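Fiber (Human adenovirus 26, PDB 6FJN) forms the trimeric knob at the tip of the virion's fiber, the part that probably attaches the adenovirus to receptors on the host cell. Local coordinates at residues 122-127 and 176-181; 130-135 and 172-177. All blocks are in the same frame, centred on the assembly; numbering follows the deposited sequence.

Interaction 1: 122-127 and 176-181; sequences TKIISN and FTFSYL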
loop_
_atom_site.group_PDB
_atom_site.type_symbol
_atom_site.label_atom_id
_atom_site.label_comp_id
_atom_site.label_asym_id
_atom_site.label_seq_id
_atom_site.Cartn_x
_atom_site.Cartn_y
_atom_site.Cartn_z
ATOM N N THR A 122 -6.185 14.503 -2.439
ATOM C CA THR A 122 -4.846 14.999 -2.788
ATOM C C THR A 122 -3.770 14.590 -1.812
ATOM O O THR A 122 -2.597 14.851 -2.115
ATOM C CB THR A 122 -4.848 16.523 -2.956
ATOM O OG1 THR A 122 -5.107 17.152 -1.710
ATOM C CG2 THR A 122 -5.815 17.005 -4.027
ATOM N N LYS A 123 -4.139 13.971 -0.699
ATOM C CA LYS A 123 -3.175 13.528 0.290
ATOM C C LYS A 123 -3.372 12.048 0.585
ATOM O O LYS A 123 -4.470 11.499 0.489
ATOM C CB LYS A 123 -3.281 14.338 1.577
ATOM C CG LYS A 123 -2.771 15.745 1.395
ATOM C CD LYS A 123 -2.920 16.599 2.619
ATOM C CE LYS A 123 -2.304 17.974 2.477
ATOM N NZ LYS A 123 -2.419 18.779 3.729
ATOM N N ILE A 124 -2.263 11.448 1.021
ATOM C CA ILE A 124 -2.200 10.144 1.674
ATOM C C ILE A 124 -1.653 10.385 3.061
ATOM O O ILE A 124 -0.616 11.067 3.181
ATOM C CB ILE A 124 -1.283 9.161 0.931
ATOM C CG1 ILE A 124 -1.748 8.952 -0.488
ATOM C CG2 ILE A 124 -1.136 7.875 1.706
ATOM C CD1 ILE A 124 -0.611 8.415 -1.337
ATOM N N ILE A 125 -2.304 9.881 4.118
ATOM C CA ILE A 125 -1.772 10.024 5.460
ATOM C C ILE A 125 -1.709 8.650 6.074
ATOM O O ILE A 125 -2.721 7.883 6.036
ATOM C CB ILE A 125 -2.633 10.964 6.310
ATOM C CG1 ILE A 125 -2.523 12.400 5.758
ATOM C CG2 ILE A 125 -2.191 10.957 7.771
ATOM C CD1 ILE A 125 -3.457 13.402 6.375
ATOM N N SER A 126 -0.579 8.293 6.647
ATOM C CA SER A 126 -0.437 7.000 7.336
ATOM C C SER A 126 0.652 7.123 8.360
ATOM O O SER A 126 1.134 8.249 8.660
ATOM C CB SER A 126 -0.169 5.905 6.310
ATOM O OG SER A 126 -0.289 4.612 6.888
ATOM N N ASN A 127 1.065 6.007 8.965
ATOM C CA ASN A 127 2.193 5.978 9.867
ATOM C C ASN A 127 3.345 5.176 9.311
ATOM O O ASN A 127 3.121 4.112 8.692
ATOM C CB ASN A 127 1.810 5.343 11.205
ATOM C CG ASN A 127 0.908 6.266 12.008
ATOM O OD1 ASN A 127 1.394 7.217 12.527
ATOM N ND2 ASN A 127 -0.400 6.175 11.836
ATOM N N PHE A 176 7.648 3.117 2.992
ATOM C CA PHE A 176 6.215 3.286 2.794
ATOM C C PHE A 176 5.853 3.172 1.325
ATOM O O PHE A 176 6.446 3.871 0.469
ATOM C CB PHE A 176 5.785 4.657 3.320
ATOM C CG PHE A 176 4.282 4.845 3.311
ATOM C CD1 PHE A 176 3.485 4.157 4.186
ATOM C CD2 PHE A 176 3.675 5.716 2.402
ATOM C CE1 PHE A 176 2.141 4.319 4.185
ATOM C CE2 PHE A 176 2.307 5.888 2.373
ATOM C CZ PHE A 176 1.536 5.165 3.257
ATOM N N THR A 177 4.900 2.307 1.029
ATOM C CA THR A 177 4.400 2.085 -0.317
ATOM C C THR A 177 3.125 2.876 -0.522
ATOM O O THR A 177 2.265 2.967 0.391
ATOM C CB THR A 177 4.165 0.612 -0.559
ATOM O OG1 THR A 177 5.482 -0.004 -0.578
ATOM C CG2 THR A 177 3.494 0.262 -1.829
ATOM N N PHE A 178 2.957 3.424 -1.720
ATOM C CA PHE A 178 1.783 4.225 -2.041
ATOM C C PHE A 178 1.545 4.200 -3.523
ATOM O O PHE A 178 2.396 3.664 -4.294
ATOM C CB PHE A 178 1.965 5.664 -1.527
ATOM C CG PHE A 178 3.107 6.414 -2.145
ATOM C CD1 PHE A 178 4.404 6.242 -1.698
ATOM C CD2 PHE A 178 2.882 7.319 -3.169
ATOM C CE1 PHE A 178 5.450 6.960 -2.254
ATOM C CE2 PHE A 178 3.930 8.027 -3.749
ATOM C CZ PHE A 178 5.230 7.849 -3.265
ATOM N N SER A 179 0.441 4.745 -3.996
ATOM C CA SER A 179 0.254 4.932 -5.420
ATOM C C SER A 179 -0.483 6.223 -5.670
ATOM O O SER A 179 -1.064 6.821 -4.729
ATOM C CB SER A 179 -0.501 3.775 -6.073
ATOM O OG SER A 179 -1.886 3.813 -5.759
ATOM N N TYR A 180 -0.466 6.683 -6.916
ATOM C CA TYR A 180 -1.252 7.837 -7.333
ATOM C C TYR A 180 -1.537 7.775 -8.779
ATOM O O TYR A 180 -0.831 7.131 -9.566
ATOM C CB TYR A 180 -0.541 9.179 -6.950
ATOM C CG TYR A 180 0.841 9.329 -7.584
ATOM C CD1 TYR A 180 0.979 9.978 -8.828
ATOM C CD2 TYR A 180 1.978 8.893 -6.956
ATOM C CE1 TYR A 180 2.220 10.159 -9.386
ATOM C CE2 TYR A 180 3.242 9.078 -7.517
ATOM C CZ TYR A 180 3.353 9.721 -8.733
ATOM O OH TYR A 180 4.625 9.830 -9.244
ATOM N N LEU A 181 -2.602 8.476 -9.172
ATOM C CA LEU A 181 -3.011 8.573 -10.560
ATOM C C LEU A 181 -2.089 9.506 -11.314
ATOM O O LEU A 181 -1.722 10.542 -10.819
ATOM C CB LEU A 181 -4.444 9.105 -10.655
ATOM C CG LEU A 181 -5.558 8.119 -10.313
ATOM C CD1 LEU A 181 -5.458 7.322 -9.042
ATOM C CD2 LEU A 181 -6.901 8.859 -10.396
#

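Interaction 2: 130-135 and 172-177; sequences LGALTY and DVTSFT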
loop_
_atom_site.group_PDB
_atom_site.type_symbol
_atom_site.label_atom_id
_atom_site.label_comp_id
_atom_site.label_asym_id
_atom_site.label_seq_id
_atom_site.Cartn_x
_atom_site.Cartn_y
_atom_site.Cartn_z
ATOM N N LEU A 130 9.875 5.266 13.362
ATOM C CA LEU A 130 11.226 5.768 13.556
ATOM C C LEU A 130 12.127 4.669 14.088
ATOM O O LEU A 130 11.804 4.002 15.085
ATOM C CB LEU A 130 11.200 6.972 14.524
ATOM C CG LEU A 130 12.507 7.805 14.382
ATOM C CD1 LEU A 130 12.284 9.074 13.641
ATOM C CD2 LEU A 130 13.401 7.864 15.523
ATOM N N GLY A 131 13.279 4.513 13.454
ATOM C CA GLY A 131 14.200 3.460 13.841
ATOM C C GLY A 131 13.688 2.070 13.595
ATOM O O GLY A 131 14.226 1.098 14.102
ATOM N N ALA A 132 12.588 1.940 12.854
ATOM C CA ALA A 132 11.919 0.659 12.675
ATOM C C ALA A 132 11.565 0.058 14.026
ATOM O O ALA A 132 11.631 -1.165 14.188
ATOM C CB ALA A 132 12.721 -0.284 11.793
ATOM N N LEU A 133 11.132 0.913 14.968
ATOM C CA LEU A 133 10.683 0.484 16.293
ATOM C C LEU A 133 9.188 0.678 16.350
ATOM O O LEU A 133 8.655 1.765 16.033
ATOM C CB LEU A 133 11.410 1.254 17.392
ATOM C CG LEU A 133 12.919 1.047 17.377
ATOM C CD1 LEU A 133 13.582 1.875 18.458
ATOM C CD2 LEU A 133 13.308 -0.385 17.532
ATOM N N THR A 134 8.463 -0.381 16.723
ATOM C CA THR A 134 7.014 -0.399 16.584
ATOM C C THR A 134 6.316 0.599 17.491
ATOM O O THR A 134 5.159 0.939 17.183
ATOM C CB THR A 134 6.469 -1.813 16.840
ATOM O OG1 THR A 134 6.741 -2.152 18.195
ATOM C CG2 THR A 134 7.033 -2.849 15.907
ATOM N N TYR A 135 6.942 1.032 18.539
ATOM C CA TYR A 135 6.379 1.987 19.451
ATOM C C TYR A 135 6.730 3.430 19.111
ATOM O O TYR A 135 6.451 4.333 19.912
ATOM C CB TYR A 135 6.813 1.629 20.899
ATOM C CG TYR A 135 8.304 1.613 21.124
ATOM C CD1 TYR A 135 9.038 0.421 20.923
ATOM C CD2 TYR A 135 8.990 2.734 21.544
ATOM C CE1 TYR A 135 10.412 0.400 21.102
ATOM C CE2 TYR A 135 10.343 2.709 21.773
ATOM C CZ TYR A 135 11.067 1.518 21.532
ATOM O OH TYR A 135 12.425 1.542 21.756
ATOM N N ASP A 172 15.264 8.247 11.075
ATOM C CA ASP A 172 15.314 7.214 10.045
ATOM C C ASP A 172 13.967 6.520 10.147
ATOM O O ASP A 172 13.485 6.290 11.278
ATOM C CB ASP A 172 16.429 6.216 10.309
ATOM C CG ASP A 172 16.675 5.281 9.115
ATOM O OD1 ASP A 172 16.141 5.511 8.073
ATOM O OD2 ASP A 172 17.490 4.335 9.273
ATOM N N VAL A 173 13.309 6.250 9.042
ATOM C CA VAL A 173 11.971 5.651 9.074
ATOM C C VAL A 173 11.862 4.453 8.186
ATOM O O VAL A 173 12.613 4.288 7.198
ATOM C CB VAL A 173 10.873 6.688 8.730
ATOM C CG1 VAL A 173 10.712 7.710 9.820
ATOM C CG2 VAL A 173 11.109 7.330 7.360
ATOM N N THR A 174 10.929 3.579 8.523
ATOM C CA THR A 174 10.568 2.454 7.683
ATOM C C THR A 174 10.073 2.916 6.320
ATOM O O THR A 174 9.699 4.070 6.111
ATOM C CB THR A 174 9.504 1.596 8.398
ATOM O OG1 THR A 174 8.402 2.417 8.790
ATOM C CG2 THR A 174 10.087 0.923 9.608
ATOM N N SER A 175 10.088 1.969 5.370
ATOM C CA SER A 175 9.651 2.240 4.005
ATOM C C SER A 175 8.142 2.285 3.900
ATOM O O SER A 175 7.434 1.510 4.576
ATOM C CB SER A 175 10.196 1.178 3.066
ATOM O OG SER A 175 11.603 1.270 2.899
ATOM N N PHE A 176 7.648 3.117 2.992
ATOM C CA PHE A 176 6.215 3.286 2.794
ATOM C C PHE A 176 5.853 3.172 1.325
ATOM O O PHE A 176 6.446 3.871 0.469
ATOM C CB PHE A 176 5.785 4.657 3.320
ATOM C CG PHE A 176 4.282 4.845 3.311
ATOM C CD1 PHE A 176 3.485 4.157 4.186
ATOM C CD2 PHE A 176 3.675 5.716 2.402
ATOM C CE1 PHE A 176 2.141 4.319 4.185
ATOM C CE2 PHE A 176 2.307 5.888 2.373
ATOM C CZ PHE A 176 1.536 5.165 3.257
ATOM N N THR A 177 4.900 2.307 1.029
ATOM C CA THR A 177 4.400 2.085 -0.317
ATOM C C THR A 177 3.125 2.876 -0.522
ATOM O O THR A 177 2.265 2.967 0.391
ATOM C CB THR A 177 4.165 0.612 -0.559
ATOM O OG1 THR A 177 5.482 -0.004 -0.578
ATOM C CG2 THR A 177 3.494 0.262 -1.829
#

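Interaction 1: 122-127 and 176-181
I124 and S126 of strand 123-129 meet F176 and F178 of strand 176-181 between two facing sheets. No hydrogen bond joins the segments. The axes of the two short segments run nearly antiparallel, at 163°, and come within 9.3 Å at their closest, a distance spanned by side chains and not by backbone pairing.

I124 reaches both phenylalanines, each with a different branch. Its CG2 lies at the edge of the F176 ring, near the ring plane, with I124 CG2 to F176 CE2 at 4.0 Å. Its CD1 reaches the other way along the strand and touches the stem of F178, I124 CD1 to F178 CB at 3.8 Å. The same methyl rests at 3.8 Å from the backbone of S179, I124 CD1 to S179 O. S126 meets F176 through its methylene, S126 CB to F176 CE1 at 3.5 Å, and its OG lies close to the same ring atom.

Torsions divide the two rings. F176 has CG anti to the backbone N (chi1 -173°), which carries its tip across to S126. F178 has CG between the backbone N and the carbonyl carbon (chi1 63°), and its ring leads away from 122-127. The F178 side chain packs on V39, I142 and F158.

Each strand is hydrogen-bonded within its own sheet: I124 pairs with I142, S126 with I140, F176 with V39 and F178 with G37. The contact therefore lies inside the knob's beta-sandwich, between strand 123-129, beside strand 137-144 in one sheet, and strand 176-181, beside strand 34-43 in the other.

Interaction 2: 130-135 and 172-177
L130 and V173 form a single beta bridge, with their CA atoms 4.5 Å apart, and the backbone of G131 gives one hydrogen bond across it. The bond runs from G131 N to D172 O, is 2.8 Å long and is nearly straight, at 165° at the hydrogen. The donor is tilted 33° from the carbonyl plane. The same oxygen also receives a CA-H contact, L130 CA to D172 O at 3.3 Å.

The L130 side chain leaves the backbone away from 172-177, but its end comes back beside the tip of the D172 carbonyl. Its CG is anti to the backbone N (chi1 -161°), and L130 CG comes to 3.6 Å from D172 O. L130 CD1 reaches V173 CG1 more loosely, at 4.4 Å. L130 also packs on M51, V138 and F171.

The contact ties the loop between strands 123-129 and 137-144 to the segment leading into strand 176-181. Strands 123-129 and 137-144 share one sheet of the knob's antiparallel beta-sandwich and 176-181 lies in the other, so the bridge joins the sheets through backbone. L133 N bonds to L130 O and closes a beta turn, with G131 and A132 both in the left-handed region.

Beyond the bridge, A132 meets T174 methyl to methyl, A132 CB to T174 CG2 at 3.6 Å. T174 CG2 touches A132 CA as well. The hydroxyl of T174 has a separate task: OG1 is hydrogen-bonded to Y129 N, at the end of strand 123-129.

The carboxylate of D172 serves the trimer. Its OD2 forms a salt bridge with K117 NZ of the third subunit and accepts a hydrogen bond from S120 N of that subunit. A132 packs on K123 of the same neighbour.

In the fold
Interactions 1 and 2 both join the two sheets of the sandwich. Their centres lie about 15 Å apart, and the second segments overlap on the chain. They share F176 and T177, but only in interaction 1 does F176 touch the opposing segment. Interaction 1 lies nearer the centre of the chain, has no hydrogen bond and rests on side-chain packing, mostly apolar. Interaction 2 is farther out, also largely buried, and relies on backbone pairing with a few methyl contacts. Both border the trimer interface: S179 OG of interaction 1 is hydrogen-bonded to T177 OG1 of the second subunit, while interaction 2 faces the third.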